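Local coordinates for disease resistance protein RRS1 (Arabidopsis thaliana, PDB 4C6S) that acts as a plant immune receptor and W-box-binding transcription factor that pairs with RPS4 to recognise bacterial effectors, here represented by its TIR domain, at residues I10-E14 and K77-V81; V63-N67 and L97-S101. All blocks are in the same frame, centred on the assembly; numbering follows the deposited sequence.

Both contacts lie in the TIR domain and meet at the parallel sheet. Contact 1 packs helix 74-82 against strand 8-12, nearly antiparallel to it. Contact 2 joins strands 59-65 and 92-98 at their C-terminal ends. These two strands and helix 74-82 form one beta-alpha-beta unit, so each contact uses part of it. Contact 1 is mostly buried and mainly van der Waals packing, with no hydrogen bond between its segments. Contact 2 starts in the core and runs out to exposed loops, where hydrogen bonds, a water and a sulfate take over. Phe-78 links the two: its CZ lies 3.4 Å from Val-63 O, and its CE2 3.6 Å from Pro-65 CD.

Contact 1: I10-E14 and K77-V81; sequences ISCVE and KFAKV
Residues 10-12 are the end of a beta strand, extended at phi/psi -107/144 for Ser-11 and -160/171 for Cys-12. Residues 77-81 belong to a helix kinked at Lys-80 and Val-81, whose N atoms lack the regular bond to the turn before. The short strand and helix axes run nearly antiparallel, at 162°, and approach to 9.8 Å. The register is set by CA-CA distances of 7.5 Å for Ser-11 with Val-81 and 8.4 Å for Val-13 with Lys-77.

Lys-77 comes first. Its extended chain (m, then t throughout) brings NZ to 4.2 Å from Val-13 CG1, and the charge is met by a salt bridge to Asp-41. Phe-78 is the main wedge. With chi1 at -76° and chi2 at -87°, its ring turns an edge to the strand and to Val-13 just beyond it. Along that edge lie Ser-11 OG, 4.1 Å from CE1, Cys-12 CA, 4.2 Å from CZ, and Val-13 CG1, 3.9 Å from CE2. Lys-80 folds back, and its NZ bonds Lys-77 O at 3.2 Å. Val-81 N makes an i to i-3 bond to Phe-78 O at 2.8 Å. Its side chain, chi1 t, closes the row with CG1 3.6 Å from Ser-11 OG (chi1 p).

This is the helix-on-sheet packing of the alpha/beta fold of this TIR domain. Ser-11 points its CA-CB bond to helix 74-82, while Ile-10 and Cys-12 pack against helix 20-30 on the other sheet face. Strand 8-12 is flanked in the sheet by strands 35-39 and 59-65, and Phe-78 also reaches Met-62 and Leu-64 of the latter.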
ATOM      1  N   ILE A  10     -14.072  -1.200  -7.640  1.00 22.24           N
ATOM      2  CA  ILE A  10     -13.107  -0.125  -7.406  1.00 21.20           C
ATOM      3  C   ILE A  10     -12.546   0.330  -8.738  1.00 24.14           C
ATOM      4  O   ILE A  10     -11.989  -0.489  -9.475  1.00 25.85           O
ATOM      5  CB  ILE A  10     -11.923  -0.621  -6.580  1.00 21.78           C
ATOM      6  CG1 ILE A  10     -12.391  -1.202  -5.248  1.00 22.70           C
ATOM      7  CG2 ILE A  10     -10.916   0.538  -6.368  1.00 21.19           C
ATOM      8  CD1 ILE A  10     -11.335  -2.085  -4.580  1.00 23.65           C
ATOM      9  N   SER A  11     -12.683   1.617  -9.057  1.00 20.74           N
ATOM     10  CA  SER A  11     -12.080   2.153 -10.279  1.00 21.36           C
ATOM     11  C   SER A  11     -10.876   3.005  -9.898  1.00 25.38           C
ATOM     12  O   SER A  11     -10.899   3.673  -8.864  1.00 26.14           O
ATOM     13  CB  SER A  11     -13.088   2.983 -11.066  1.00 23.84           C
ATOM     14  OG  SER A  11     -13.763   3.889 -10.211  1.00 27.40           O
ATOM     15  N   CYS A  12      -9.826   2.968 -10.719  1.00 22.82           N
ATOM     16  CA  CYS A  12      -8.588   3.698 -10.414  1.00 21.91           C
ATOM     17  C   CYS A  12      -7.755   3.907 -11.656  1.00 26.10           C
ATOM     18  O   CYS A  12      -8.051   3.347 -12.717  1.00 28.13           O
ATOM     19  CB  CYS A  12      -7.750   2.941  -9.364  1.00 20.96           C
ATOM     20  SG  CYS A  12      -7.107   1.332  -9.944  1.00 26.27           S
ATOM     21  N   VAL A  13      -6.704   4.717 -11.528  1.00 24.14           N
ATOM     22  CA  VAL A  13      -5.741   4.865 -12.614  1.00 26.37           C
ATOM     23  C   VAL A  13      -4.651   3.800 -12.461  1.00 25.80           C
ATOM     24  O   VAL A  13      -4.509   3.207 -11.398  1.00 25.31           O
ATOM     25  CB  VAL A  13      -5.134   6.275 -12.653  1.00 28.70           C
ATOM     26  CG1 VAL A  13      -6.230   7.315 -12.852  1.00 30.88           C
ATOM     27  CG2 VAL A  13      -4.375   6.553 -11.370  1.00 28.21           C
ATOM     28  N   GLU A  14      -3.887   3.554 -13.522  1.00 28.25           N
ATOM     29  CA  GLU A  14      -2.960   2.424 -13.512  1.00 28.36           C
ATOM     30  C   GLU A  14      -1.861   2.577 -12.471  1.00 30.23           C
ATOM     31  O   GLU A  14      -1.406   1.584 -11.898  1.00 30.39           O
ATOM     32  CB  GLU A  14      -2.373   2.180 -14.908  1.00 31.87           C
ATOM     33  CG  GLU A  14      -1.481   3.291 -15.410  1.00 53.80           C
ATOM     34  CD  GLU A  14      -1.208   3.188 -16.899  1.00 67.88           C
ATOM     35  OE1 GLU A  14      -1.463   2.108 -17.478  1.00 74.98           O
ATOM     36  OE2 GLU A  14      -0.747   4.191 -17.487  1.00 70.43           O
ATOM     37  N   LYS A  77     -11.503  10.583 -17.742  1.00 33.11           N
ATOM     38  CA  LYS A  77     -11.297   9.234 -17.219  1.00 34.74           C
ATOM     39  C   LYS A  77     -12.387   8.712 -16.297  1.00 33.31           C
ATOM     40  O   LYS A  77     -12.627   7.510 -16.253  1.00 34.20           O
ATOM     41  CB  LYS A  77      -9.968   9.160 -16.461  1.00 38.16           C
ATOM     42  CG  LYS A  77      -8.730   9.262 -17.323  1.00 43.24           C
ATOM     43  CD  LYS A  77      -7.477   9.015 -16.498  1.00 46.72           C
ATOM     44  CE  LYS A  77      -6.213   9.292 -17.304  1.00 48.87           C
ATOM     45  NZ  LYS A  77      -4.989   8.877 -16.544  1.00 47.49           N
ATOM     46  N   PHE A  78     -13.016   9.589 -15.523  1.00 30.57           N
ATOM     47  CA  PHE A  78     -13.923   9.106 -14.483  1.00 25.90           C
ATOM     48  C   PHE A  78     -15.409   9.373 -14.740  1.00 29.09           C
ATOM     49  O   PHE A  78     -16.256   8.684 -14.176  1.00 29.16           O
ATOM     50  CB  PHE A  78     -13.481   9.611 -13.107  1.00 23.11           C
ATOM     51  CG  PHE A  78     -12.280   8.871 -12.554  1.00 26.26           C
ATOM     52  CD1 PHE A  78     -12.444   7.698 -11.826  1.00 27.47           C
ATOM     53  CD2 PHE A  78     -10.993   9.328 -12.794  1.00 28.13           C
ATOM     54  CE1 PHE A  78     -11.348   6.998 -11.301  1.00 23.53           C
ATOM     55  CE2 PHE A  78      -9.883   8.630 -12.295  1.00 24.44           C
ATOM     56  CZ  PHE A  78     -10.063   7.461 -11.546  1.00 24.29           C
ATOM     57  N   ALA A  79     -15.731  10.348 -15.591  1.00 32.72           N
ATOM     58  CA  ALA A  79     -17.130  10.570 -15.959  1.00 30.76           C
ATOM     59  C   ALA A  79     -17.777   9.275 -16.454  1.00 33.08           C
ATOM     60  O   ALA A  79     -18.934   8.999 -16.153  1.00 39.76           O
ATOM     61  CB  ALA A  79     -17.262  11.662 -17.018  1.00 31.34           C
ATOM     62  N   LYS A  80     -17.022   8.482 -17.211  1.00 35.22           N
ATOM     63  CA  LYS A  80     -17.552   7.239 -17.757  1.00 35.79           C
ATOM     64  C   LYS A  80     -17.822   6.202 -16.663  1.00 34.49           C
ATOM     65  O   LYS A  80     -18.615   5.282 -16.872  1.00 40.64           O
ATOM     66  CB  LYS A  80     -16.612   6.666 -18.821  1.00 35.57           C
ATOM     67  CG  LYS A  80     -15.263   6.211 -18.277  1.00 38.05           C
ATOM     68  CD  LYS A  80     -14.322   5.829 -19.415  1.00 43.27           C
ATOM     69  CE  LYS A  80     -13.143   5.015 -18.903  1.00 47.00           C
ATOM     70  NZ  LYS A  80     -11.873   5.777 -18.835  1.00 52.45           N
ATOM     71  N   VAL A  81     -17.174   6.355 -15.506  1.00 32.77           N
ATOM     72  CA  VAL A  81     -17.442   5.464 -14.385  1.00 35.92           C
ATOM     73  C   VAL A  81     -18.742   5.851 -13.680  1.00 38.36           C
ATOM     74  O   VAL A  81     -19.589   4.997 -13.403  1.00 38.30           O
ATOM     75  CB  VAL A  81     -16.284   5.449 -13.361  1.00 29.84           C
ATOM     76  CG1 VAL A  81     -16.655   4.581 -12.177  1.00 34.75           C
ATOM     77  CG2 VAL A  81     -15.026   4.916 -14.011  1.00 32.76           C
TER

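Contact 2: V63-N67 and L97-S101; sequences VLPGN and LYGDS. With SO4 (sulfate ion), chain D.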
ATOM      1  N   VAL A  63     -11.354   5.568  -6.848  1.00 19.11           N
ATOM      2  CA  VAL A  63     -10.092   6.015  -6.270  1.00 19.09           C
ATOM      3  C   VAL A  63      -9.479   6.991  -7.240  1.00 21.19           C
ATOM      4  O   VAL A  63      -9.123   6.635  -8.370  1.00 23.08           O
ATOM      5  CB  VAL A  63      -9.136   4.854  -6.025  1.00 19.75           C
ATOM      6  CG1 VAL A  63      -7.798   5.392  -5.529  1.00 20.57           C
ATOM      7  CG2 VAL A  63      -9.748   3.898  -5.011  1.00 19.18           C
ATOM      8  N   LEU A  64      -9.391   8.246  -6.815  1.00 21.19           N
ATOM      9  CA  LEU A  64      -9.089   9.338  -7.725  1.00 21.09           C
ATOM     10  C   LEU A  64      -7.648   9.761  -7.557  1.00 23.28           C
ATOM     11  O   LEU A  64      -7.106   9.679  -6.448  1.00 22.35           O
ATOM     12  CB  LEU A  64     -10.017  10.521  -7.437  1.00 20.41           C
ATOM     13  CG  LEU A  64     -11.492  10.177  -7.674  1.00 23.34           C
ATOM     14  CD1 LEU A  64     -12.412  11.117  -6.916  1.00 24.22           C
ATOM     15  CD2 LEU A  64     -11.811  10.206  -9.164  1.00 25.59           C
ATOM     16  N   PRO A  65      -7.008  10.184  -8.662  1.00 22.48           N
ATOM     17  CA  PRO A  65      -5.618  10.659  -8.604  1.00 27.86           C
ATOM     18  C   PRO A  65      -5.580  12.078  -8.053  1.00 26.11           C
ATOM     19  O   PRO A  65      -5.567  13.061  -8.798  1.00 24.64           O
ATOM     20  CB  PRO A  65      -5.175  10.623 -10.066  1.00 28.08           C
ATOM     21  CG  PRO A  65      -6.443  10.848 -10.849  1.00 23.79           C
ATOM     22  CD  PRO A  65      -7.551  10.205 -10.039  1.00 22.84           C
ATOM     23  N   GLY A  66      -5.560  12.171  -6.730  1.00 24.25           N
ATOM     24  CA  GLY A  66      -5.761  13.441  -6.061  1.00 21.28           C
ATOM     25  C   GLY A  66      -4.664  14.460  -6.240  1.00 26.62           C
ATOM     26  O   GLY A  66      -4.881  15.645  -5.973  1.00 27.07           O
ATOM     27  N   ASN A  67      -3.488  14.017  -6.682  1.00 23.64           N
ATOM     28  CA  ASN A  67      -2.383  14.945  -6.955  1.00 26.34           C
ATOM     29  C   ASN A  67      -2.562  15.690  -8.278  1.00 31.07           C
ATOM     30  O   ASN A  67      -1.849  16.660  -8.558  1.00 29.25           O
ATOM     31  CB  ASN A  67      -1.058  14.183  -6.985  1.00 31.93           C
ATOM     32  CG  ASN A  67      -0.587  13.748  -5.600  1.00 30.79           C
ATOM     33  OD1 ASN A  67      -1.326  13.837  -4.621  1.00 29.58           O
ATOM     34  ND2 ASN A  67       0.654  13.273  -5.520  1.00 35.10           N
ATOM     35  N   LEU A  97      -9.905  10.466  -2.392  1.00 18.58           N
ATOM     36  CA  LEU A  97      -8.911  11.390  -2.930  1.00 19.02           C
ATOM     37  C   LEU A  97      -7.563  10.889  -2.454  1.00 24.68           C
ATOM     38  O   LEU A  97      -7.180  11.124  -1.304  1.00 23.22           O
ATOM     39  CB  LEU A  97      -9.149  12.820  -2.440  1.00 23.45           C
ATOM     40  CG  LEU A  97     -10.491  13.413  -2.828  1.00 23.71           C
ATOM     41  CD1 LEU A  97     -10.631  14.850  -2.303  1.00 29.26           C
ATOM     42  CD2 LEU A  97     -10.615  13.421  -4.346  1.00 27.73           C
ATOM     43  N   TYR A  98      -6.858  10.176  -3.328  1.00 20.66           N
ATOM     44  CA  TYR A  98      -5.627   9.508  -2.922  1.00 22.86           C
ATOM     45  C   TYR A  98      -4.396  10.202  -3.494  1.00 21.21           C
ATOM     46  O   TYR A  98      -4.322  10.464  -4.700  1.00 25.99           O
ATOM     47  CB  TYR A  98      -5.635   8.029  -3.344  1.00 20.42           C
ATOM     48  CG  TYR A  98      -4.365   7.345  -2.900  1.00 20.13           C
ATOM     49  CD1 TYR A  98      -4.174   7.010  -1.563  1.00 17.79           C
ATOM     50  CD2 TYR A  98      -3.336   7.092  -3.792  1.00 22.56           C
ATOM     51  CE1 TYR A  98      -2.985   6.430  -1.130  1.00 19.74           C
ATOM     52  CE2 TYR A  98      -2.155   6.505  -3.370  1.00 24.10           C
ATOM     53  CZ  TYR A  98      -1.994   6.169  -2.040  1.00 23.48           C
ATOM     54  OH  TYR A  98      -0.825   5.601  -1.622  1.00 24.37           O
ATOM     55  N   GLY A  99      -3.415  10.497  -2.643  1.00 22.15           N
ATOM     56  CA  GLY A  99      -2.166  11.051  -3.130  1.00 23.61           C
ATOM     57  C   GLY A  99      -1.411  11.752  -2.021  1.00 27.47           C
ATOM     58  O   GLY A  99      -2.022  12.160  -1.030  1.00 26.14           O
ATOM     59  N   ASP A 100      -0.101  11.902  -2.193  1.00 28.55           N
ATOM     60  CA  ASP A 100       0.752  12.504  -1.162  1.00 31.76           C
ATOM     61  C   ASP A 100       0.888  14.016  -1.288  1.00 32.94           C
ATOM     62  O   ASP A 100       1.656  14.638  -0.554  1.00 33.83           O
ATOM     63  CB  ASP A 100       2.154  11.869  -1.158  1.00 36.60           C
ATOM     64  CG  ASP A 100       2.911  12.080  -2.463  1.00 41.96           C
ATOM     65  OD1 ASP A 100       2.428  12.808  -3.353  1.00 39.74           O
ATOM     66  OD2 ASP A 100       4.020  11.518  -2.594  1.00 50.52           O
ATOM     67  N   SER A 101       0.162  14.593  -2.234  1.00 28.81           N
ATOM     68  CA  SER A 101       0.247  16.022  -2.503  1.00 33.11           C
ATOM     69  C   SER A 101      -1.064  16.463  -3.130  1.00 31.73           C
ATOM     70  O   SER A 101      -1.097  16.940  -4.271  1.00 30.93           O
ATOM     71  CB  SER A 101       1.425  16.304  -3.428  1.00 40.49           C
ATOM     72  OG  SER A 101       1.794  17.670  -3.384  1.00 54.84           O
TER
HETATM   73  S   SO4 D1152      -1.806   9.931  -7.400  0.74 59.25           S
HETATM   74  O1  SO4 D1152      -0.707   9.600  -6.493  0.74 65.66           O
HETATM   75  O2  SO4 D1152      -2.625   8.725  -7.554  0.74 31.79           O
HETATM   76  O3  SO4 D1152      -1.265  10.310  -8.703  0.74 67.34           O
HETATM   77  O4  SO4 D1152      -2.574  11.071  -6.877  0.74 33.47           O
HETATM   78  O   HOH W   1      -0.093  17.615  -6.768  1.00 34.48           O
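Leu-64 overlaps Leu-97, with CD1 3.9 Å from CD2, on the sheet face covered by helices 74-82 and 104-113. On the other face Val-63 CG1 meets Tyr-98 CB at 4.1 Å. These are neighbouring parallel strands of the TIR sheet, joined through helix 74-82 in a beta-alpha-beta crossover. Tyr-98 N donates to Leu-64 O (3.2 Å), and Gly-66 N donates to Tyr-98 O (2.9 Å). Pro-65 centres an inverse gamma turn, and the strand 59-65 ends here.

Asn-67 reaches across to the loop that follows strand 92-98. Its OD1 accepts from Ser-101 N (2.9 Å) and its ND2 donates to Asp-100 OD1 (2.8 Å). OD1 also lies 3.3 Å from Gly-99 CA, where a CB would clash. One water donates to both Asn-67 O (2.7 Å) and Ser-101 O (2.8 Å). A sulfate, probably from the crystallisation liquor, takes a hydrogen bond from Asn-67 N to O4 (3.1 Å). Past the strand ends, side-chain and water bonds thus replace the sheet bonds, so the link there is polar and depends on Asn-67.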